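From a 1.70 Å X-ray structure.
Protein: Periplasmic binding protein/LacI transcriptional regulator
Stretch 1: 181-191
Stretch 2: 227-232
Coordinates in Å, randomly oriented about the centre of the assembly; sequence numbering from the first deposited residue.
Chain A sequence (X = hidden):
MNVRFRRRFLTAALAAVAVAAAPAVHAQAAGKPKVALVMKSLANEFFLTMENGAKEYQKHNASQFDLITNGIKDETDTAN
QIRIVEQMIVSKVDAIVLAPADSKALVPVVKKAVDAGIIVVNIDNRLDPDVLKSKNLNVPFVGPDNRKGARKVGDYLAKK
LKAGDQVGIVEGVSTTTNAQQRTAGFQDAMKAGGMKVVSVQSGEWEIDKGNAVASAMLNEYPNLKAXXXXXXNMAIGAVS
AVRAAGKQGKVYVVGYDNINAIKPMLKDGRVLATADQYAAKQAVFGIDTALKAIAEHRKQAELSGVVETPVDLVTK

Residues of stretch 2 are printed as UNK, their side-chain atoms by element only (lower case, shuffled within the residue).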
# COMPACT_ATOMS: atom_id res chain seq x y z
N GLN A 181 -5.38 3.46 -7.97
CA GLN A 181 -5.39 2.31 -8.84
C GLN A 181 -6.21 1.17 -8.26
O GLN A 181 -6.83 0.42 -9.02
CB GLN A 181 -3.96 1.88 -9.12
CG GLN A 181 -3.21 2.96 -9.88
CD GLN A 181 -3.87 3.26 -11.22
OE1 GLN A 181 -4.48 4.32 -11.44
NE2 GLN A 181 -3.82 2.29 -12.10
N ARG A 182 -6.28 1.06 -6.93
CA ARG A 182 -7.16 0.04 -6.35
C ARG A 182 -8.60 0.41 -6.59
O ARG A 182 -9.41 -0.43 -6.94
CB ARG A 182 -6.91 -0.16 -4.85
CG ARG A 182 -5.57 -0.86 -4.66
CD ARG A 182 -5.28 -1.21 -3.22
NE ARG A 182 -3.84 -1.33 -3.12
CZ ARG A 182 -3.14 -1.14 -2.01
NH1 ARG A 182 -3.75 -0.85 -0.87
NH2 ARG A 182 -1.82 -1.26 -2.06
N THR A 183 -8.92 1.68 -6.39
CA THR A 183 -10.28 2.09 -6.66
C THR A 183 -10.64 1.81 -8.14
O THR A 183 -11.73 1.32 -8.44
CB THR A 183 -10.50 3.58 -6.30
OG1 THR A 183 -10.44 3.69 -4.85
CG2 THR A 183 -11.86 4.10 -6.82
N ALA A 184 -9.73 2.09 -9.05
CA ALA A 184 -10.00 1.84 -10.46
C ALA A 184 -10.20 0.34 -10.75
O ALA A 184 -11.12 -0.02 -11.49
CB ALA A 184 -8.86 2.41 -11.30
N GLY A 185 -9.36 -0.52 -10.18
CA GLY A 185 -9.53 -1.97 -10.33
C GLY A 185 -10.87 -2.45 -9.79
O GLY A 185 -11.54 -3.28 -10.41
N PHE A 186 -11.25 -1.92 -8.63
CA PHE A 186 -12.54 -2.25 -8.04
C PHE A 186 -13.67 -1.80 -8.98
O PHE A 186 -14.60 -2.55 -9.25
CB PHE A 186 -12.69 -1.57 -6.67
CG PHE A 186 -11.94 -2.25 -5.53
CD1 PHE A 186 -11.85 -3.63 -5.43
CD2 PHE A 186 -11.48 -1.50 -4.45
CE1 PHE A 186 -11.22 -4.23 -4.35
CE2 PHE A 186 -10.83 -2.11 -3.36
CZ PHE A 186 -10.72 -3.46 -3.31
N GLN A 187 -13.57 -0.58 -9.48
CA GLN A 187 -14.59 -0.07 -10.42
C GLN A 187 -14.65 -0.97 -11.67
O GLN A 187 -15.72 -1.28 -12.14
CB GLN A 187 -14.30 1.37 -10.84
CG GLN A 187 -14.28 2.42 -9.73
CD GLN A 187 -15.53 3.24 -9.63
OE1 GLN A 187 -16.62 2.81 -10.01
NE2 GLN A 187 -15.39 4.45 -9.12
N ASP A 188 -13.50 -1.39 -12.19
CA ASP A 188 -13.46 -2.25 -13.37
C ASP A 188 -14.25 -3.52 -13.15
O ASP A 188 -15.02 -3.96 -14.01
CB ASP A 188 -12.02 -2.63 -13.71
CG ASP A 188 -11.15 -1.44 -14.14
OD1 ASP A 188 -11.69 -0.37 -14.54
OD2 ASP A 188 -9.88 -1.62 -14.15
N ALA A 189 -14.04 -4.12 -11.98
CA ALA A 189 -14.70 -5.37 -11.63
C ALA A 189 -16.21 -5.20 -11.55
O ALA A 189 -16.99 -6.01 -12.09
CB ALA A 189 -14.15 -5.89 -10.32
N MSE A 190 -16.64 -4.13 -10.87
CA MSE A 190 -18.06 -3.87 -10.70
C MSE A 190 -18.75 -3.58 -12.02
O MSE A 190 -19.83 -4.11 -12.28
CB MSE A 190 -18.25 -2.72 -9.72
CG MSE A 190 -17.76 -3.06 -8.29
SE MSE A 190 -18.66 -4.65 -7.51
CE MSE A 190 -17.33 -6.04 -8.02
N LYS A 191 -18.12 -2.76 -12.88
CA LYS A 191 -18.63 -2.53 -14.25
C LYS A 191 -18.82 -3.82 -15.05
O LYS A 191 -19.84 -4.02 -15.70
CB LYS A 191 -17.67 -1.65 -15.04
CG LYS A 191 -17.62 -0.16 -14.74
CD LYS A 191 -16.50 0.49 -15.58
CE LYS A 191 -16.49 2.01 -15.53
NZ LYS A 191 -16.74 2.56 -14.18
N UNK A 227 -19.05 -3.66 0.41
CA UNK A 227 -18.09 -2.61 0.63
C UNK A 227 -16.73 -3.10 0.17
O UNK A 227 -16.24 -4.09 0.68
c UNK A 227 -18.02 -2.25 2.11
c UNK A 227 -19.50 -1.79 4.14
c UNK A 227 -19.29 -1.57 2.63
c UNK A 227 -19.28 -0.09 2.29
N UNK A 228 -16.15 -2.39 -0.81
CA UNK A 228 -14.88 -2.79 -1.38
C UNK A 228 -13.82 -1.84 -0.81
O UNK A 228 -13.86 -0.64 -1.10
c UNK A 228 -15.50 -3.63 -5.14
c UNK A 228 -17.32 -3.15 -3.50
c UNK A 228 -14.90 -2.71 -2.90
c UNK A 228 -15.88 -3.60 -3.67
N UNK A 229 -12.89 -2.37 -0.01
CA UNK A 229 -11.98 -1.56 0.77
C UNK A 229 -10.57 -1.66 0.26
O UNK A 229 -10.09 -2.76 0.01
c UNK A 229 -12.01 -1.96 2.24
s UNK A 229 -13.65 -1.85 2.95
N UNK A 230 -9.93 -0.51 0.14
CA UNK A 230 -8.59 -0.40 -0.39
C UNK A 230 -7.48 -1.04 0.44
O UNK A 230 -6.39 -1.30 -0.06
N UNK A 231 -7.73 -1.31 1.71
CA UNK A 231 -6.78 -2.13 2.50
C UNK A 231 -7.53 -2.86 3.60
O UNK A 231 -8.71 -2.62 3.83
o UNK A 231 -7.13 -0.19 4.47
c UNK A 231 -5.96 -0.40 4.18
n UNK A 231 -4.94 0.10 4.88
c UNK A 231 -5.61 -1.26 3.01
N UNK A 232 -6.85 -3.82 4.22
CA UNK A 232 -7.46 -4.64 5.23
C UNK A 232 -7.84 -3.84 6.48
O UNK A 232 -8.85 -4.14 7.12
c UNK A 232 -6.55 -5.78 5.63
c UNK A 232 -6.55 -6.95 4.61
o UNK A 232 -7.35 -6.95 3.65
o UNK A 232 -5.71 -7.87 4.80

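Position 227 carries four side-chain carbons in a chain that forks at its second atom. The fork at the second carbon rather than at the first identifies Leu227. Its side chain is buried but lies out of reach of the helix.

Position 228 again has four carbons forked at the second atom, but here the CA-to-CB bond points toward the helix. CB sits over one face of the Phe186 ring, 3.9 Å from the ring centroid and only 7° off the ring normal, a CH-pi contact. The branch beyond it is wholly carbon and packs against the helix, as suits a leucine, and the residue is Leu228. Its CD2 lies 3.7 Å from Phe186 CD1 and 3.9 Å from CG of the selenomethionine Met190, so a single methyl group touches side chains one helical turn apart. This side chain accounts for the apolar contacts of the strand.

At position 229 one carbon is followed by one sulfur, with nothing beyond it, which defines Cys229. As expected from strand alternation, its CA-to-CB bond points away from the helix. The backbone makes the contact instead: Cys229 O is 3.5 Å from Phe186 CZ, at the ring edge and near its plane.

Position 230 has no side-chain atoms at all and is therefore Gly230. Its N lies 4.0 Å from Phe186 CE2, again at the ring edge. Its carbonyl accepts a hydrogen bond from the helix, Arg182 NH1 to Gly230 O, at 2.8 Å with an N-H...O angle of 148°.

Position 231 shows two carbons, the second bearing one oxygen and one nitrogen: a short carboxamide, hence Asn231. Its CB is 4.3 Å from Arg182 NH1, while the end of the side chain leads away and caps a backbone N at the start of the following helix.

Position 232 has two carbons, the second carrying two oxygens. This short carboxylate is Asp232, which makes no contact with the helix; its oxygens are hydrogen-bonded elsewhere in the structure.

The contact thus combines apolar packing with one hydrogen bond along one helix face, where Arg182, Phe186 and Met190 recur at four-residue intervals. Leu228 covers a face of Phe186 and reaches Met190, while the backbone of Cys229 and Gly230 borders the ring edge. Past the strand, Arg182 supplies the polar anchor, its guanidinium meeting Gly230 O edge-on, near its own plane, where an N-H can point at the carbonyl.

Stretch 2 (227-232) LLCGND
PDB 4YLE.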